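Local structure of SusD superfamily protein (Bacteroides fragilis NCTC 9343, 3NQP) at residues F129-R133 with E209-W213; Y135-L140 with R160-V166. The protein probably binds glycans at the outer membrane, as a SusD-family, probable lipoprotein that would help deliver them to a partner transporter. All coordinates share one frame. Residue numbers count along the deposited sequence, not the author numbering.

Contact 1 (F129-R133 with E209-W213); sequences FDLYR and EVYLW
Helical turns 129-133 and 209-213 run nearly parallel, their axes crossing at 25° and 12.1 Å apart. CA atoms are 7.4 Å apart for Phe129 and Val210, 9.3 Å for Arg133 and Trp213. Phe129, Tyr132 and Trp213, all chi1 t, cluster, the Phe129 edge meeting the Trp213 face at 89°. By CH-pi contact, Val210 CG2 lies 3.5 Å from the Phe129 ring centroid, Arg133 CD 3.7 Å from the Trp213 six-membered-ring centroid. Arg133 (m, t, m, -179°) pairs NH2 with Asp130 OD1 at 2.8 Å. Arg133 NH1 and Glu209 OE2, 3.4 Å apart, form a salt bridge with a weak hydrogen bond. Arg133 NE bonds weakly to Phe129 O (3.5 Å). Water 3 accepts from Arg133 NH2 (2.9 Å) and gives to Glu209 OE2 (2.7 Å). Water 1 accepts from Trp213 NE1 (2.9 Å) and bonds to Tyr132 OH (2.5 Å), itself weakly bonded to Asp222. Parallel helices with 163-181 between them in sequence are consistent with SusD's TPR-like repeats. Arg133 thus serves two carboxylates, whose other oxygens meet His42, Tyr380 and water.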
loop_
_atom_site.group_PDB
_atom_site.type_symbol
_atom_site.label_atom_id
_atom_site.label_comp_id
_atom_site.label_asym_id
_atom_site.label_seq_id
_atom_site.Cartn_x
_atom_site.Cartn_y
_atom_site.Cartn_z
ATOM N N PHE A 129 -13.194 -0.216 -0.890
ATOM C CA PHE A 129 -12.368 0.450 -1.905
ATOM C C PHE A 129 -11.292 -0.518 -2.433
ATOM O O PHE A 129 -10.996 -0.504 -3.637
ATOM C CB PHE A 129 -11.760 1.745 -1.348
ATOM C CG PHE A 129 -10.921 2.538 -2.338
ATOM C CD1 PHE A 129 -11.377 2.833 -3.604
ATOM C CD2 PHE A 129 -9.662 3.012 -1.961
ATOM C CE1 PHE A 129 -10.607 3.579 -4.482
ATOM C CE2 PHE A 129 -8.882 3.748 -2.817
ATOM C CZ PHE A 129 -9.367 4.047 -4.104
ATOM N N ASP A 130 -10.718 -1.354 -1.566
ATOM C CA ASP A 130 -9.877 -2.471 -2.048
ATOM C C ASP A 130 -10.723 -3.391 -2.963
ATOM O O ASP A 130 -10.279 -3.746 -4.080
ATOM C CB ASP A 130 -9.258 -3.257 -0.910
ATOM C CG ASP A 130 -7.890 -2.677 -0.431
ATOM O OD1 ASP A 130 -7.478 -1.594 -0.895
ATOM O OD2 ASP A 130 -7.268 -3.317 0.429
ATOM N N LEU A 131 -11.919 -3.778 -2.514
ATOM C CA LEU A 131 -12.753 -4.677 -3.319
ATOM C C LEU A 131 -13.087 -4.033 -4.669
ATOM O O LEU A 131 -13.044 -4.693 -5.709
ATOM C CB LEU A 131 -14.025 -5.097 -2.564
ATOM C CG LEU A 131 -13.782 -6.059 -1.375
ATOM C CD1 LEU A 131 -15.056 -6.250 -0.642
ATOM C CD2 LEU A 131 -13.218 -7.421 -1.768
ATOM N N TYR A 132 -13.372 -2.731 -4.680
ATOM C CA TYR A 132 -13.671 -2.026 -5.962
ATOM C C TYR A 132 -12.473 -1.983 -6.898
ATOM O O TYR A 132 -12.602 -2.194 -8.092
ATOM C CB TYR A 132 -14.162 -0.604 -5.663
ATOM C CG TYR A 132 -14.362 0.339 -6.803
ATOM C CD1 TYR A 132 -13.300 1.027 -7.347
ATOM C CD2 TYR A 132 -15.644 0.535 -7.365
ATOM C CE1 TYR A 132 -13.464 1.911 -8.377
ATOM C CE2 TYR A 132 -15.844 1.455 -8.401
ATOM C CZ TYR A 132 -14.744 2.150 -8.901
ATOM O OH TYR A 132 -14.880 3.069 -9.917
ATOM N N ARG A 133 -11.284 -1.694 -6.365
ATOM C CA ARG A 133 -10.098 -1.638 -7.210
ATOM C C ARG A 133 -9.639 -2.998 -7.733
ATOM O O ARG A 133 -9.046 -3.103 -8.809
ATOM C CB ARG A 133 -8.963 -0.946 -6.466
ATOM C CG ARG A 133 -9.279 0.533 -6.217
ATOM C CD ARG A 133 -8.086 1.260 -5.597
ATOM N NE ARG A 133 -7.858 0.813 -4.247
ATOM C CZ ARG A 133 -6.903 1.273 -3.463
ATOM N NH1 ARG A 133 -6.089 2.246 -3.881
ATOM N NH2 ARG A 133 -6.793 0.799 -2.244
ATOM N N GLU A 209 -7.555 9.524 -1.647
ATOM C CA GLU A 209 -7.199 8.392 -2.507
ATOM C C GLU A 209 -8.384 8.001 -3.403
ATOM O O GLU A 209 -8.227 7.801 -4.611
ATOM C CB GLU A 209 -6.755 7.187 -1.666
ATOM C CG GLU A 209 -5.941 6.142 -2.405
ATOM C CD GLU A 209 -5.477 5.044 -1.460
ATOM O OE1 GLU A 209 -6.082 4.814 -0.400
ATOM O OE2 GLU A 209 -4.480 4.421 -1.757
ATOM N N VAL A 210 -9.560 7.930 -2.805
ATOM C CA VAL A 210 -10.793 7.527 -3.503
ATOM C C VAL A 210 -11.205 8.565 -4.567
ATOM O O VAL A 210 -11.385 8.212 -5.733
ATOM C CB VAL A 210 -11.951 7.304 -2.512
ATOM C CG1 VAL A 210 -13.304 7.230 -3.267
ATOM C CG2 VAL A 210 -11.712 6.028 -1.646
ATOM N N TYR A 211 -11.274 9.842 -4.193
ATOM C CA TYR A 211 -11.654 10.892 -5.138
ATOM C C TYR A 211 -10.610 11.157 -6.260
ATOM O O TYR A 211 -10.978 11.407 -7.419
ATOM C CB TYR A 211 -12.082 12.181 -4.409
ATOM C CG TYR A 211 -13.482 12.071 -3.830
ATOM C CD1 TYR A 211 -13.682 11.472 -2.586
ATOM C CD2 TYR A 211 -14.564 12.524 -4.516
ATOM C CE1 TYR A 211 -14.904 11.350 -2.051
ATOM C CE2 TYR A 211 -15.858 12.397 -3.997
ATOM C CZ TYR A 211 -16.020 11.804 -2.766
ATOM O OH TYR A 211 -17.261 11.654 -2.227
ATOM N N LEU A 212 -9.319 11.037 -5.977
ATOM C CA LEU A 212 -8.375 11.062 -7.065
ATOM C C LEU A 212 -8.599 9.909 -8.043
ATOM O O LEU A 212 -8.578 10.085 -9.258
ATOM C CB LEU A 212 -6.913 10.964 -6.577
ATOM C CG LEU A 212 -5.898 11.028 -7.719
ATOM C CD1 LEU A 212 -5.985 12.312 -8.602
ATOM C CD2 LEU A 212 -4.477 10.869 -7.086
ATOM N N TRP A 213 -8.738 8.714 -7.500
ATOM C CA TRP A 213 -8.999 7.530 -8.313
ATOM C C TRP A 213 -10.229 7.743 -9.208
ATOM O O TRP A 213 -10.127 7.587 -10.424
ATOM C CB TRP A 213 -9.178 6.297 -7.435
ATOM C CG TRP A 213 -9.447 5.086 -8.197
ATOM C CD1 TRP A 213 -10.647 4.767 -8.843
ATOM C CD2 TRP A 213 -8.533 4.014 -8.498
ATOM N NE1 TRP A 213 -10.512 3.559 -9.489
ATOM C CE2 TRP A 213 -9.237 3.081 -9.300
ATOM C CE3 TRP A 213 -7.193 3.735 -8.154
ATOM C CZ2 TRP A 213 -8.650 1.903 -9.759
ATOM C CZ3 TRP A 213 -6.629 2.555 -8.608
ATOM C CH2 TRP A 213 -7.361 1.655 -9.394
HETATM O O HOH W 1 -12.823 3.537 -11.264
HETATM O O HOH W 2 -6.307 2.299 0.721
HETATM O O HOH W 3 -4.189 1.751 -1.346
#

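Contact 2 (Y135-L140 with R160-V166)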
loop_
_atom_site.group_PDB
_atom_site.type_symbol
_atom_site.label_atom_id
_atom_site.label_comp_id
_atom_site.label_asym_id
_atom_site.label_seq_id
_atom_site.Cartn_x
_atom_site.Cartn_y
_atom_site.Cartn_z
ATOM N N TYR A 135 -11.824 -5.917 -7.877
ATOM C CA TYR A 135 -12.900 -6.665 -8.560
ATOM C C TYR A 135 -13.884 -5.798 -9.338
ATOM O O TYR A 135 -14.617 -6.345 -10.162
ATOM C CB TYR A 135 -13.717 -7.458 -7.530
ATOM C CG TYR A 135 -12.926 -8.520 -6.824
ATOM C CD1 TYR A 135 -12.548 -9.669 -7.478
ATOM C CD2 TYR A 135 -12.527 -8.355 -5.498
ATOM C CE1 TYR A 135 -11.783 -10.633 -6.845
ATOM C CE2 TYR A 135 -11.773 -9.316 -4.855
ATOM C CZ TYR A 135 -11.410 -10.459 -5.521
ATOM O OH TYR A 135 -10.661 -11.427 -4.891
ATOM N N GLY A 136 -13.940 -4.489 -9.059
ATOM C CA GLY A 136 -14.988 -3.642 -9.621
ATOM C C GLY A 136 -16.289 -3.828 -8.850
ATOM O O GLY A 136 -16.399 -3.469 -7.673
ATOM N N GLY A 137 -17.272 -4.437 -9.491
ATOM C CA GLY A 137 -18.473 -4.816 -8.797
ATOM C C GLY A 137 -18.291 -6.029 -7.889
ATOM O O GLY A 137 -17.619 -6.989 -8.258
ATOM N N VAL A 138 -18.870 -5.942 -6.695
ATOM C CA VAL A 138 -18.865 -7.011 -5.689
ATOM C C VAL A 138 -20.205 -6.980 -4.951
ATOM O O VAL A 138 -20.925 -5.970 -5.013
ATOM C CB VAL A 138 -17.752 -6.824 -4.622
ATOM C CG1 VAL A 138 -16.326 -6.941 -5.253
ATOM C CG2 VAL A 138 -17.975 -5.521 -3.828
ATOM N N PRO A 139 -20.555 -8.062 -4.234
ATOM C CA PRO A 139 -21.783 -8.039 -3.425
ATOM C C PRO A 139 -21.754 -6.906 -2.419
ATOM O O PRO A 139 -20.705 -6.663 -1.814
ATOM C CB PRO A 139 -21.735 -9.376 -2.685
ATOM C CG PRO A 139 -20.899 -10.259 -3.529
ATOM C CD PRO A 139 -19.864 -9.359 -4.128
ATOM N N LEU A 140 -22.857 -6.180 -2.248
ATOM C CA LEU A 140 -22.896 -5.119 -1.245
ATOM C C LEU A 140 -23.576 -5.617 0.030
ATOM O O LEU A 140 -24.800 -5.469 0.194
ATOM C CB LEU A 140 -23.616 -3.860 -1.760
ATOM C CG LEU A 140 -22.799 -2.842 -2.511
ATOM C CD1 LEU A 140 -23.731 -1.693 -3.004
ATOM C CD2 LEU A 140 -21.579 -2.326 -1.613
ATOM N N ARG A 160 -23.304 -9.671 -7.370
ATOM C CA ARG A 160 -22.401 -8.542 -7.383
ATOM C C ARG A 160 -23.158 -7.279 -7.763
ATOM O O ARG A 160 -23.829 -7.259 -8.759
ATOM C CB ARG A 160 -21.276 -8.798 -8.371
ATOM C CG ARG A 160 -20.487 -10.042 -8.031
ATOM C CD ARG A 160 -19.477 -10.439 -9.098
ATOM N NE ARG A 160 -18.371 -9.506 -9.259
ATOM C CZ ARG A 160 -17.212 -9.824 -9.833
ATOM N NH1 ARG A 160 -16.979 -11.037 -10.299
ATOM N NH2 ARG A 160 -16.268 -8.915 -9.955
ATOM N N SER A 161 -23.025 -6.210 -6.979
ATOM C CA SER A 161 -23.533 -4.892 -7.391
ATOM C C SER A 161 -22.564 -4.297 -8.407
ATOM O O SER A 161 -21.412 -4.740 -8.481
ATOM C CB SER A 161 -23.645 -3.949 -6.215
ATOM O OG SER A 161 -24.704 -4.331 -5.366
ATOM N N THR A 162 -23.014 -3.300 -9.181
ATOM C CA THR A 162 -22.130 -2.702 -10.193
ATOM C C THR A 162 -21.022 -1.826 -9.546
ATOM O O THR A 162 -21.158 -1.387 -8.381
ATOM C CB THR A 162 -22.898 -1.820 -11.156
ATOM O OG1 THR A 162 -23.316 -0.650 -10.464
ATOM C CG2 THR A 162 -24.174 -2.583 -11.816
ATOM N N PRO A 163 -19.926 -1.557 -10.285
ATOM C CA PRO A 163 -18.919 -0.645 -9.714
ATOM C C PRO A 163 -19.502 0.695 -9.218
ATOM O O PRO A 163 -19.181 1.155 -8.105
ATOM C CB PRO A 163 -17.966 -0.391 -10.873
ATOM C CG PRO A 163 -18.008 -1.670 -11.628
ATOM C CD PRO A 163 -19.488 -2.105 -11.570
ATOM N N LYS A 164 -20.342 1.330 -10.026
ATOM C CA LYS A 164 -20.983 2.574 -9.584
ATOM C C LYS A 164 -21.738 2.416 -8.269
ATOM O O LYS A 164 -21.636 3.286 -7.393
ATOM C CB LYS A 164 -21.924 3.153 -10.645
ATOM C CG LYS A 164 -22.762 4.327 -10.126
ATOM C CD LYS A 164 -21.935 5.581 -9.866
ATOM C CE LYS A 164 -22.852 6.826 -9.817
ATOM N NZ LYS A 164 -22.171 8.093 -9.451
ATOM N N GLU A 165 -22.512 1.332 -8.129
ATOM C CA GLU A 165 -23.259 1.103 -6.885
ATOM C C GLU A 165 -22.298 0.947 -5.698
ATOM O O GLU A 165 -22.574 1.484 -4.626
ATOM C CB GLU A 165 -24.150 -0.123 -6.975
ATOM C CG GLU A 165 -25.336 0.069 -7.937
ATOM C CD GLU A 165 -26.101 -1.215 -8.193
ATOM O OE1 GLU A 165 -25.520 -2.273 -8.389
ATOM O OE2 GLU A 165 -27.321 -1.148 -8.226
ATOM N N VAL A 166 -21.199 0.200 -5.898
ATOM C CA VAL A 166 -20.175 -0.012 -4.831
ATOM C C VAL A 166 -19.539 1.333 -4.436
ATOM O O VAL A 166 -19.366 1.638 -3.233
ATOM C CB VAL A 166 -19.109 -1.031 -5.257
ATOM C CG1 VAL A 166 -17.981 -1.128 -4.250
ATOM C CG2 VAL A 166 -19.770 -2.436 -5.480
HETATM O O HOH W 4 -24.978 -6.757 -4.166
#
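Arg160 reaches back along the 135-140 loop with chi angles m, t, p and 160°. Arg160 NE lies 2.8 Å and Arg160 NH2 2.9 Å from Gly137 O, both hydrogen bonds. Arg160 NH1 bonds to Glu508 and Thr510. Ser161 N bonds to Val138 O at 2.9 Å. Ser161 is chi1 m; water 4 accepts from Leu140 N (2.9 Å) and hydrogen-bonds to Ser161 OG (2.7 Å). Gly136 leaves the helix with positive phi. Gly137 CA is 3.0 Å from Ser161 O, so a CB would clash. Thr162, chi1 p, N-caps the next helix in a capping box: Glu165 N to Thr162 OG1 is 3.2 Å, Thr162 N to Glu165 OE1 2.8 Å. Asp221 also bonds to Thr162 OG1. Val166, chi1 t, touches Val138 (CG2 to CG2, 3.9 Å), and Leu140 (m, t) puts CG 4.3 Å from Val166 CG2. The contact joins the exit loop of helix 110-135 to the start of helix 163-181, with Val138 and Leu140 on Tyr128 and Pro163 on Tyr132.

Contact 2 is nested in the chain between the segments of contact 1, and the two centres are 12 Å apart. Both use helix 110-135 or the loop that leaves it. Contact 1 joins that helix to 200-216 in the buried interior; contact 2, farther from the chain centre and partly buried, joins its exit loop to the start of helix 163-181. They touch directly: Tyr132 CE2 lies 3.4 Å from Pro163 O, and Leu131 CB 4.0 Å from Val138 CG1. The chemistry differs with place. Between the helices, aromatic rings, charged side chains and waters meet. In the loop, hydrogen bonds to backbone carbonyls dominate, with a few aliphatic contacts of Val138, Leu140 and Val166.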